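Local coordinates for protein phosphatase (PDB 1NF2) that binds magnesium and is probably a phosphatase of the haloacid dehalogenase superfamily, at residues L14-E19 against L247-S252; R43-T48 against T62-G67; L149-P154 against F178-E183. One frame throughout, in Å; residues are numbered along the deposited sequence.

Contact 1 (L14-E19 against L247-S252); sequences LNDNLE and LTNNDS
Asn15 and Asn250 bring two irregular backbones to 4.5 Å between their CA atoms, and Asn15 CA donates a CA-H...O contact to Asn249 O at 3.4 Å with 128° at the hydrogen. Segment 14-19 turns sharply here: a type I turn runs from Asn15 to Leu18, closed by Leu18 N bonding to Asn15 O, while Asn15 N bonds to Glu19 O at 2.8 Å. Asn15 CB rests against Asn249 O at 3.3 Å. Asn249 CB points toward segment 14-19, its CG between the backbone N and the carbonyl carbon (chi1 67°), and its amide ends beside Leu14 O, the atom modelled as OD1 at 2.9 Å. Which end of this amide is nitrogen is doubtful, as it is for Asn15 and Asn250. Helix 9-13 follows the strand that ends in the magnesium ligand Asp8, the place of the squiggle in the haloacid dehalogenase fold, and the turn after it probably corresponds to the flap. Asn249 is near the metal site, its side chain about 8 Å from the bound magnesium ion, and its backbone N is held by Asn233 OD1. An alanine at Asn249 would probably leave Leu14 O without its polar neighbour and open a gap between the two loops beside Asp16 OD1. Asp16 and Asn250 meet nearer the surface, their side chains crossing at about a right angle and the carboxylate and amide planes standing 85° apart; Asp16 OD2 lies 2.8 Å from the atom modelled as Asn250 OD1. Beyond them, Ser252 OG shares a hydrogen bond with Ser21 OG, joining the start of helix 253-258 to the approach of helix 22-31.

Contact 2 (R43-T48 against T62-G67); sequences RMLVST and TIAYNG
Met44 CG stands beside its own backbone N, anti to the carbonyl carbon (chi1 -61°), and a bend at chi3 (63°) places CE 3.7 Å from Tyr65 OH. Tyr65 CG also lies beside its backbone N, and the ring lies against the loop that leads into helix 45-55. Met44 CA sits over one ring face, offset toward the rim, in a CH-pi contact 4.0 Å from the centroid; Met44 CB and CG gather near CZ and OH. Tyr65 N bonds almost straight to Arg43 O at 3.0 Å, the donor tilted out of the carbonyl plane. Ala64 CB packs 3.7 Å from Leu45 CA. One turn further on, Thr48 CG2 and Thr62 CG2 are pressed to 3.5 Å, tighter than a usual methyl contact. Thr48 OG1 is turned back to Met44 O at 2.8 Å, and Thr48 N reaches the same oxygen from the opposite face of its plane, so two bonds grip that carbonyl. Tyr65 OH and Leu45 N both bond to Asp108 OD1, while Arg43 NH1 makes a salt bridge to the magnesium ligand Asp10. The packing is that of a beta-alpha-beta crossover, in which helix 45-55 leads from strand 36-40 to the neighbouring parallel strand 62-64 in the Rossmann-like core of a haloacid dehalogenase-type enzyme.

Contact 3 (L149-P154 against F178-E183); sequences LLIDTP and FPTYLE
Leu150 and Leu182 form a hydrogen-bonded pair in the antiparallel ladder between strands 147-151 and 181-186, which lie inside the six-stranded sheet of the cap domain, an alpha/beta domain inserted in the haloacid dehalogenase chain and probably the substrate-binding part of the enzyme. Two backbone bonds define the pair: Leu150 N to Leu182 O at 2.8 Å and Leu182 N to Leu150 O at 2.9 Å, both donors lying in the carbonyl planes. Leu182 O is also approached by Leu149 CA, a CA-H...O contact of 3.1 Å. Past the ladder the same weak interaction carries on, with Pro154 CA 3.1 Å from Pro179 O, as segment 178-183 rounds a type I turn from Phe178 to Tyr181.

Apolar contacts divide between the two faces of the sheet. Leu150 CB and Leu182 CB touch at 4.0 Å on the face covered by helix 154-168, where Leu157, Leu160 and Leu164 pack on them. On the other face, with Leu149 and Glu183, the Ile151 and Tyr181 side chains lie side by side pointing the same way. Ile151 CG1 is anti to its backbone N (chi1 164°). Its chi2 (67°) then brings CD1 to the Tyr181 ring edge, though the exact place of CD1 is doubtful because it is modelled too close to Thr180 O. Tyr122 of helix 117-125 meets the Tyr181 ring edge-to-face. At the turn, Pro154 and Thr180 run alongside each other, CD against CG2 at 3.8 Å.

Polar side chains pair with residues just outside the segments. Glu183 OE1 makes a salt bridge to Lys147, and Asp152 OD2 one to Arg156 NE. Thr153 OG1 caps helix 154-168 through Arg156 N, and Thr153 N bonds to the anti lone pair of Asp152 OD1 at 2.7 Å.

From the N terminus, the chain leaves helix 9-13 through residues 14-19, which meet residues 247-252 near the C terminus, so contact 1 closes a loop of more than two hundred residues and joins the core loop after that helix to the one between strand 244-245 and helix 253-258. Contacts 2 and 3 both nest inside it and follow one another without crossing. Contact 2 closes a short loop within the magnesium-binding core, joining helix 45-55 to strand 62-64; contact 3 then pairs two strands of the cap domain before the chain returns to the core. Contacts 1 and 2 touch, Leu18 CD1 lying 4.0 Å from Arg43 NH2, whereas contact 3 stays about 7 Å from contact 2 at the nearest atoms.

Contact 1 (L14-E19 against L247-S252)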
loop_
_atom_site.group_PDB
_atom_site.type_symbol
_atom_site.label_atom_id
_atom_site.label_comp_id
_atom_site.label_asym_id
_atom_site.label_seq_id
_atom_site.Cartn_x
_atom_site.Cartn_y
_atom_site.Cartn_z
ATOM N N LEU A 14 -7.680 1.083 -10.225
ATOM C CA LEU A 14 -6.906 0.613 -11.373
ATOM C C LEU A 14 -7.523 -0.667 -11.907
ATOM O O LEU A 14 -7.934 -1.529 -11.130
ATOM C CB LEU A 14 -5.455 0.321 -10.979
ATOM C CG LEU A 14 -4.606 1.459 -10.414
ATOM C CD1 LEU A 14 -3.235 0.916 -10.028
ATOM C CD2 LEU A 14 -4.483 2.574 -11.437
ATOM N N ASN A 15 -7.601 -0.802 -13.227
ATOM C CA ASN A 15 -8.157 -2.027 -13.780
ATOM C C ASN A 15 -7.046 -3.073 -13.779
ATOM O O ASN A 15 -5.932 -2.797 -13.322
ATOM C CB ASN A 15 -8.730 -1.799 -15.198
ATOM C CG ASN A 15 -7.678 -1.378 -16.229
ATOM O OD1 ASN A 15 -8.026 -0.832 -17.280
ATOM N ND2 ASN A 15 -6.407 -1.639 -15.949
ATOM N N ASP A 16 -7.342 -4.267 -14.273
ATOM C CA ASP A 16 -6.348 -5.327 -14.298
ATOM C C ASP A 16 -5.099 -5.000 -15.116
ATOM O O ASP A 16 -4.084 -5.685 -14.993
ATOM C CB ASP A 16 -6.984 -6.633 -14.786
ATOM C CG ASP A 16 -7.876 -7.270 -13.729
ATOM O OD1 ASP A 16 -7.828 -6.822 -12.561
ATOM O OD2 ASP A 16 -8.615 -8.221 -14.060
ATOM N N ASN A 17 -5.163 -3.960 -15.942
ATOM C CA ASN A 17 -4.001 -3.573 -16.738
ATOM C C ASN A 17 -3.305 -2.399 -16.074
ATOM O O ASN A 17 -2.485 -1.718 -16.688
ATOM C CB ASN A 17 -4.411 -3.197 -18.166
ATOM C CG ASN A 17 -5.034 -4.358 -18.918
ATOM O OD1 ASN A 17 -4.531 -5.482 -18.873
ATOM N ND2 ASN A 17 -6.129 -4.089 -19.622
ATOM N N LEU A 18 -3.650 -2.176 -14.807
ATOM C CA LEU A 18 -3.081 -1.103 -13.999
ATOM C C LEU A 18 -3.337 0.307 -14.521
ATOM O O LEU A 18 -2.536 1.214 -14.300
ATOM C CB LEU A 18 -1.573 -1.316 -13.815
ATOM C CG LEU A 18 -1.143 -2.597 -13.092
ATOM C CD1 LEU A 18 0.343 -2.504 -12.763
ATOM C CD2 LEU A 18 -1.957 -2.784 -11.811
ATOM N N GLU A 19 -4.457 0.497 -15.209
ATOM C CA GLU A 19 -4.793 1.816 -15.728
ATOM C C GLU A 19 -6.126 2.277 -15.143
ATOM O O GLU A 19 -6.917 1.469 -14.651
ATOM C CB GLU A 19 -4.849 1.778 -17.257
ATOM C CG GLU A 19 -5.814 0.750 -17.815
ATOM C CD GLU A 19 -5.501 0.354 -19.252
ATOM O OE1 GLU A 19 -6.294 -0.409 -19.851
ATOM O OE2 GLU A 19 -4.459 0.798 -19.779
ATOM N N LEU A 247 -19.569 -2.355 -9.373
ATOM C CA LEU A 247 -19.076 -3.164 -10.470
ATOM C C LEU A 247 -17.615 -3.528 -10.239
ATOM O O LEU A 247 -17.017 -3.205 -9.211
ATOM C CB LEU A 247 -19.201 -2.408 -11.791
ATOM C CG LEU A 247 -20.616 -1.988 -12.205
ATOM C CD1 LEU A 247 -20.558 -1.274 -13.545
ATOM C CD2 LEU A 247 -21.520 -3.213 -12.286
ATOM N N THR A 248 -17.048 -4.194 -11.229
ATOM C CA THR A 248 -15.670 -4.636 -11.198
ATOM C C THR A 248 -14.704 -3.475 -11.466
ATOM O O THR A 248 -15.107 -2.425 -11.961
ATOM C CB THR A 248 -15.505 -5.765 -12.244
ATOM O OG1 THR A 248 -15.136 -6.977 -11.581
ATOM C CG2 THR A 248 -14.503 -5.393 -13.299
ATOM N N ASN A 249 -13.430 -3.663 -11.134
ATOM C CA ASN A 249 -12.433 -2.624 -11.358
ATOM C C ASN A 249 -12.054 -2.521 -12.837
ATOM O O ASN A 249 -11.444 -1.541 -13.261
ATOM C CB ASN A 249 -11.174 -2.883 -10.510
ATOM C CG ASN A 249 -10.420 -4.135 -10.935
ATOM O OD1 ASN A 249 -9.194 -4.112 -11.092
ATOM N ND2 ASN A 249 -11.143 -5.232 -11.112
ATOM N N ASN A 250 -12.421 -3.534 -13.613
ATOM C CA ASN A 250 -12.138 -3.565 -15.048
ATOM C C ASN A 250 -13.165 -2.734 -15.788
ATOM O O ASN A 250 -12.957 -2.320 -16.928
ATOM C CB ASN A 250 -12.156 -4.999 -15.554
ATOM C CG ASN A 250 -10.941 -5.770 -15.110
ATOM O OD1 ASN A 250 -11.019 -6.960 -14.802
ATOM N ND2 ASN A 250 -9.800 -5.094 -15.079
ATOM N N ASP A 251 -14.294 -2.509 -15.138
ATOM C CA ASP A 251 -15.312 -1.666 -15.714
ATOM C C ASP A 251 -14.918 -0.364 -15.047
ATOM O O ASP A 251 -13.733 -0.017 -14.975
ATOM C CB ASP A 251 -16.699 -2.099 -15.250
ATOM C CG ASP A 251 -16.928 -3.584 -15.427
ATOM O OD1 ASP A 251 -16.797 -4.075 -16.570
ATOM O OD2 ASP A 251 -17.235 -4.262 -14.422
ATOM N N SER A 252 -15.899 0.357 -14.548
ATOM C CA SER A 252 -15.605 1.590 -13.851
ATOM C C SER A 252 -16.504 1.474 -12.642
ATOM O O SER A 252 -17.401 2.291 -12.427
ATOM C CB SER A 252 -15.965 2.801 -14.714
ATOM O OG SER A 252 -15.086 2.895 -15.822
#

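Contact 2 (R43-T48 against T62-G67)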
loop_
_atom_site.group_PDB
_atom_site.type_symbol
_atom_site.label_atom_id
_atom_site.label_comp_id
_atom_site.label_asym_id
_atom_site.label_seq_id
_atom_site.Cartn_x
_atom_site.Cartn_y
_atom_site.Cartn_z
ATOM N N ARG A 43 1.672 -0.235 -2.578
ATOM C CA ARG A 43 2.844 0.087 -3.395
ATOM C C ARG A 43 3.705 1.182 -2.759
ATOM O O ARG A 43 3.297 1.815 -1.786
ATOM C CB ARG A 43 2.397 0.521 -4.802
ATOM C CG ARG A 43 1.362 -0.415 -5.431
ATOM C CD ARG A 43 0.946 0.017 -6.838
ATOM N NE ARG A 43 1.834 -0.528 -7.856
ATOM C CZ ARG A 43 1.587 -1.629 -8.562
ATOM N NH1 ARG A 43 0.468 -2.311 -8.374
ATOM N NH2 ARG A 43 2.470 -2.053 -9.453
ATOM N N MET A 44 4.903 1.381 -3.310
ATOM C CA MET A 44 5.837 2.396 -2.822
ATOM C C MET A 44 5.184 3.784 -2.909
ATOM O O MET A 44 4.209 3.967 -3.633
ATOM C CB MET A 44 7.128 2.381 -3.664
ATOM C CG MET A 44 7.924 1.068 -3.650
ATOM S SD MET A 44 9.383 1.063 -4.761
ATOM C CE MET A 44 10.271 2.287 -4.038
ATOM N N LEU A 45 5.722 4.759 -2.181
ATOM C CA LEU A 45 5.162 6.109 -2.205
ATOM C C LEU A 45 5.332 6.726 -3.591
ATOM O O LEU A 45 4.401 7.320 -4.137
ATOM C CB LEU A 45 5.857 6.997 -1.171
ATOM C CG LEU A 45 5.172 8.254 -0.605
ATOM C CD1 LEU A 45 6.181 9.388 -0.590
ATOM C CD2 LEU A 45 3.946 8.646 -1.404
ATOM N N VAL A 46 6.530 6.595 -4.154
ATOM C CA VAL A 46 6.808 7.143 -5.473
ATOM C C VAL A 46 5.906 6.550 -6.543
ATOM O O VAL A 46 5.419 7.270 -7.415
ATOM C CB VAL A 46 8.279 6.917 -5.896
ATOM C CG1 VAL A 46 9.168 7.910 -5.196
ATOM C CG2 VAL A 46 8.708 5.493 -5.575
ATOM N N SER A 47 5.683 5.241 -6.479
ATOM C CA SER A 47 4.829 4.580 -7.456
ATOM C C SER A 47 3.411 5.131 -7.372
ATOM O O SER A 47 2.746 5.334 -8.394
ATOM C CB SER A 47 4.796 3.069 -7.207
ATOM O OG SER A 47 6.098 2.509 -7.267
ATOM N N THR A 48 2.958 5.377 -6.149
ATOM C CA THR A 48 1.616 5.884 -5.924
ATOM C C THR A 48 1.483 7.336 -6.375
ATOM O O THR A 48 0.520 7.692 -7.050
ATOM C CB THR A 48 1.230 5.746 -4.428
ATOM O OG1 THR A 48 1.441 4.386 -4.010
ATOM C CG2 THR A 48 -0.240 6.121 -4.206
ATOM N N THR A 62 -1.916 10.885 0.627
ATOM C CA THR A 62 -1.681 9.511 0.226
ATOM C C THR A 62 -1.236 8.534 1.317
ATOM O O THR A 62 -0.452 8.881 2.206
ATOM C CB THR A 62 -0.638 9.496 -0.925
ATOM O OG1 THR A 62 -1.173 10.198 -2.056
ATOM C CG2 THR A 62 -0.279 8.071 -1.333
ATOM N N ILE A 63 -1.758 7.312 1.237
ATOM C CA ILE A 63 -1.393 6.242 2.155
ATOM C C ILE A 63 -0.661 5.231 1.272
ATOM O O ILE A 63 -1.228 4.709 0.309
ATOM C CB ILE A 63 -2.636 5.578 2.807
ATOM C CG1 ILE A 63 -3.366 6.596 3.695
ATOM C CG2 ILE A 63 -2.209 4.375 3.659
ATOM C CD1 ILE A 63 -4.608 6.052 4.362
ATOM N N ALA A 64 0.608 4.990 1.591
ATOM C CA ALA A 64 1.462 4.080 0.836
ATOM C C ALA A 64 2.033 2.959 1.721
ATOM O O ALA A 64 1.865 2.981 2.940
ATOM C CB ALA A 64 2.598 4.877 0.194
ATOM N N TYR A 65 2.701 1.984 1.102
ATOM C CA TYR A 65 3.285 0.862 1.843
ATOM C C TYR A 65 2.275 0.243 2.804
ATOM O O TYR A 65 2.623 -0.149 3.920
ATOM C CB TYR A 65 4.514 1.320 2.637
ATOM C CG TYR A 65 5.728 1.620 1.784
ATOM C CD1 TYR A 65 6.506 0.593 1.251
ATOM C CD2 TYR A 65 6.101 2.934 1.515
ATOM C CE1 TYR A 65 7.637 0.872 0.470
ATOM C CE2 TYR A 65 7.220 3.222 0.739
ATOM C CZ TYR A 65 7.985 2.190 0.223
ATOM O OH TYR A 65 9.101 2.486 -0.527
ATOM N N ASN A 66 1.020 0.180 2.367
ATOM C CA ASN A 66 -0.050 -0.413 3.166
ATOM C C ASN A 66 -0.194 0.166 4.580
ATOM O O ASN A 66 -0.476 -0.560 5.538
ATOM C CB ASN A 66 0.152 -1.932 3.237
ATOM C CG ASN A 66 -1.047 -2.651 3.818
ATOM O OD1 ASN A 66 -2.181 -2.361 3.454
ATOM N ND2 ASN A 66 -0.802 -3.602 4.720
ATOM N N GLY A 67 0.001 1.474 4.714
ATOM C CA GLY A 67 -0.155 2.096 6.018
ATOM C C GLY A 67 1.078 2.645 6.712
ATOM O O GLY A 67 0.941 3.414 7.672
#

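Contact 3 (L149-P154 against F178-E183)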
loop_
_atom_site.group_PDB
_atom_site.type_symbol
_atom_site.label_atom_id
_atom_site.label_comp_id
_atom_site.label_asym_id
_atom_site.label_seq_id
_atom_site.Cartn_x
_atom_site.Cartn_y
_atom_site.Cartn_z
ATOM N N LEU A 149 12.446 -7.898 1.962
ATOM C CA LEU A 149 11.774 -8.891 1.154
ATOM C C LEU A 149 12.775 -9.943 0.717
ATOM O O LEU A 149 13.865 -9.619 0.256
ATOM C CB LEU A 149 11.135 -8.220 -0.066
ATOM C CG LEU A 149 10.258 -9.090 -0.969
ATOM C CD1 LEU A 149 9.369 -8.201 -1.819
ATOM C CD2 LEU A 149 11.125 -9.979 -1.842
ATOM N N LEU A 150 12.402 -11.207 0.883
ATOM C CA LEU A 150 13.257 -12.309 0.474
ATOM C C LEU A 150 12.617 -12.981 -0.725
ATOM O O LEU A 150 11.396 -13.135 -0.782
ATOM C CB LEU A 150 13.413 -13.334 1.601
ATOM C CG LEU A 150 14.432 -13.028 2.703
ATOM C CD1 LEU A 150 14.033 -11.770 3.453
ATOM C CD2 LEU A 150 14.514 -14.222 3.642
ATOM N N ILE A 151 13.445 -13.385 -1.679
ATOM C CA ILE A 151 12.955 -14.043 -2.878
ATOM C C ILE A 151 13.645 -15.397 -3.063
ATOM O O ILE A 151 14.871 -15.474 -3.169
ATOM C CB ILE A 151 13.177 -13.133 -4.119
ATOM C CG1 ILE A 151 13.041 -13.938 -5.412
ATOM C CG2 ILE A 151 14.532 -12.453 -4.025
ATOM C CD1 ILE A 151 11.660 -14.446 -5.679
ATOM N N ASP A 152 12.847 -16.463 -3.075
ATOM C CA ASP A 152 13.373 -17.810 -3.250
ATOM C C ASP A 152 12.269 -18.723 -3.775
ATOM O O ASP A 152 11.132 -18.288 -3.968
ATOM C CB ASP A 152 13.909 -18.353 -1.918
ATOM C CG ASP A 152 15.109 -19.284 -2.101
ATOM O OD1 ASP A 152 14.957 -20.342 -2.757
ATOM O OD2 ASP A 152 16.205 -18.952 -1.594
ATOM N N THR A 153 12.610 -19.987 -4.011
ATOM C CA THR A 153 11.641 -20.954 -4.503
ATOM C C THR A 153 10.553 -21.073 -3.446
ATOM O O THR A 153 10.818 -20.905 -2.256
ATOM C CB THR A 153 12.283 -22.340 -4.720
ATOM O OG1 THR A 153 12.384 -23.026 -3.467
ATOM C CG2 THR A 153 13.677 -22.190 -5.314
ATOM N N PRO A 154 9.311 -21.357 -3.864
ATOM C CA PRO A 154 8.221 -21.482 -2.893
ATOM C C PRO A 154 8.600 -22.465 -1.796
ATOM O O PRO A 154 8.117 -22.381 -0.668
ATOM C CB PRO A 154 7.058 -21.977 -3.747
ATOM C CG PRO A 154 7.336 -21.338 -5.074
ATOM C CD PRO A 154 8.820 -21.582 -5.234
ATOM N N PHE A 178 3.408 -13.687 -1.971
ATOM C CA PHE A 178 3.177 -14.595 -3.085
ATOM C C PHE A 178 4.124 -15.782 -2.936
ATOM O O PHE A 178 5.071 -15.733 -2.154
ATOM C CB PHE A 178 3.405 -13.877 -4.420
ATOM C CG PHE A 178 2.314 -12.905 -4.776
ATOM C CD1 PHE A 178 0.986 -13.326 -4.836
ATOM C CD2 PHE A 178 2.604 -11.568 -5.030
ATOM C CE1 PHE A 178 -0.038 -12.429 -5.138
ATOM C CE2 PHE A 178 1.586 -10.663 -5.333
ATOM C CZ PHE A 178 0.262 -11.096 -5.388
ATOM N N PRO A 179 3.874 -16.869 -3.679
ATOM C CA PRO A 179 4.701 -18.078 -3.628
ATOM C C PRO A 179 6.211 -17.860 -3.555
ATOM O O PRO A 179 6.920 -18.616 -2.895
ATOM C CB PRO A 179 4.286 -18.822 -4.892
ATOM C CG PRO A 179 2.829 -18.515 -4.965
ATOM C CD PRO A 179 2.787 -17.026 -4.661
ATOM N N THR A 180 6.705 -16.829 -4.225
ATOM C CA THR A 180 8.137 -16.574 -4.220
ATOM C C THR A 180 8.561 -15.286 -3.522
ATOM O O THR A 180 9.719 -14.889 -3.619
ATOM C CB THR A 180 8.691 -16.554 -5.655
ATOM O OG1 THR A 180 7.975 -15.585 -6.431
ATOM C CG2 THR A 180 8.547 -17.927 -6.300
ATOM N N TYR A 181 7.641 -14.634 -2.816
ATOM C CA TYR A 181 7.979 -13.391 -2.117
ATOM C C TYR A 181 7.630 -13.436 -0.631
ATOM O O TYR A 181 6.478 -13.668 -0.255
ATOM C CB TYR A 181 7.281 -12.188 -2.769
ATOM C CG TYR A 181 7.526 -12.045 -4.255
ATOM C CD1 TYR A 181 8.777 -12.322 -4.809
ATOM C CD2 TYR A 181 6.507 -11.624 -5.112
ATOM C CE1 TYR A 181 9.008 -12.188 -6.177
ATOM C CE2 TYR A 181 6.729 -11.482 -6.484
ATOM C CZ TYR A 181 7.982 -11.766 -7.007
ATOM O OH TYR A 181 8.214 -11.621 -8.355
ATOM N N LEU A 182 8.640 -13.209 0.205
ATOM C CA LEU A 182 8.477 -13.211 1.661
ATOM C C LEU A 182 8.732 -11.779 2.114
ATOM O O LEU A 182 9.772 -11.197 1.789
ATOM C CB LEU A 182 9.515 -14.132 2.308
ATOM C CG LEU A 182 9.168 -14.883 3.598
ATOM C CD1 LEU A 182 10.465 -15.357 4.239
ATOM C CD2 LEU A 182 8.394 -14.004 4.563
ATOM N N GLU A 183 7.796 -11.216 2.864
ATOM C CA GLU A 183 7.940 -9.841 3.326
ATOM C C GLU A 183 8.048 -9.704 4.834
ATOM O O GLU A 183 7.415 -10.446 5.578
ATOM C CB GLU A 183 6.750 -8.996 2.865
ATOM C CG GLU A 183 6.612 -8.829 1.366
ATOM C CD GLU A 183 5.503 -7.845 0.997
ATOM O OE1 GLU A 183 5.581 -6.666 1.408
ATOM O OE2 GLU A 183 4.551 -8.251 0.302
#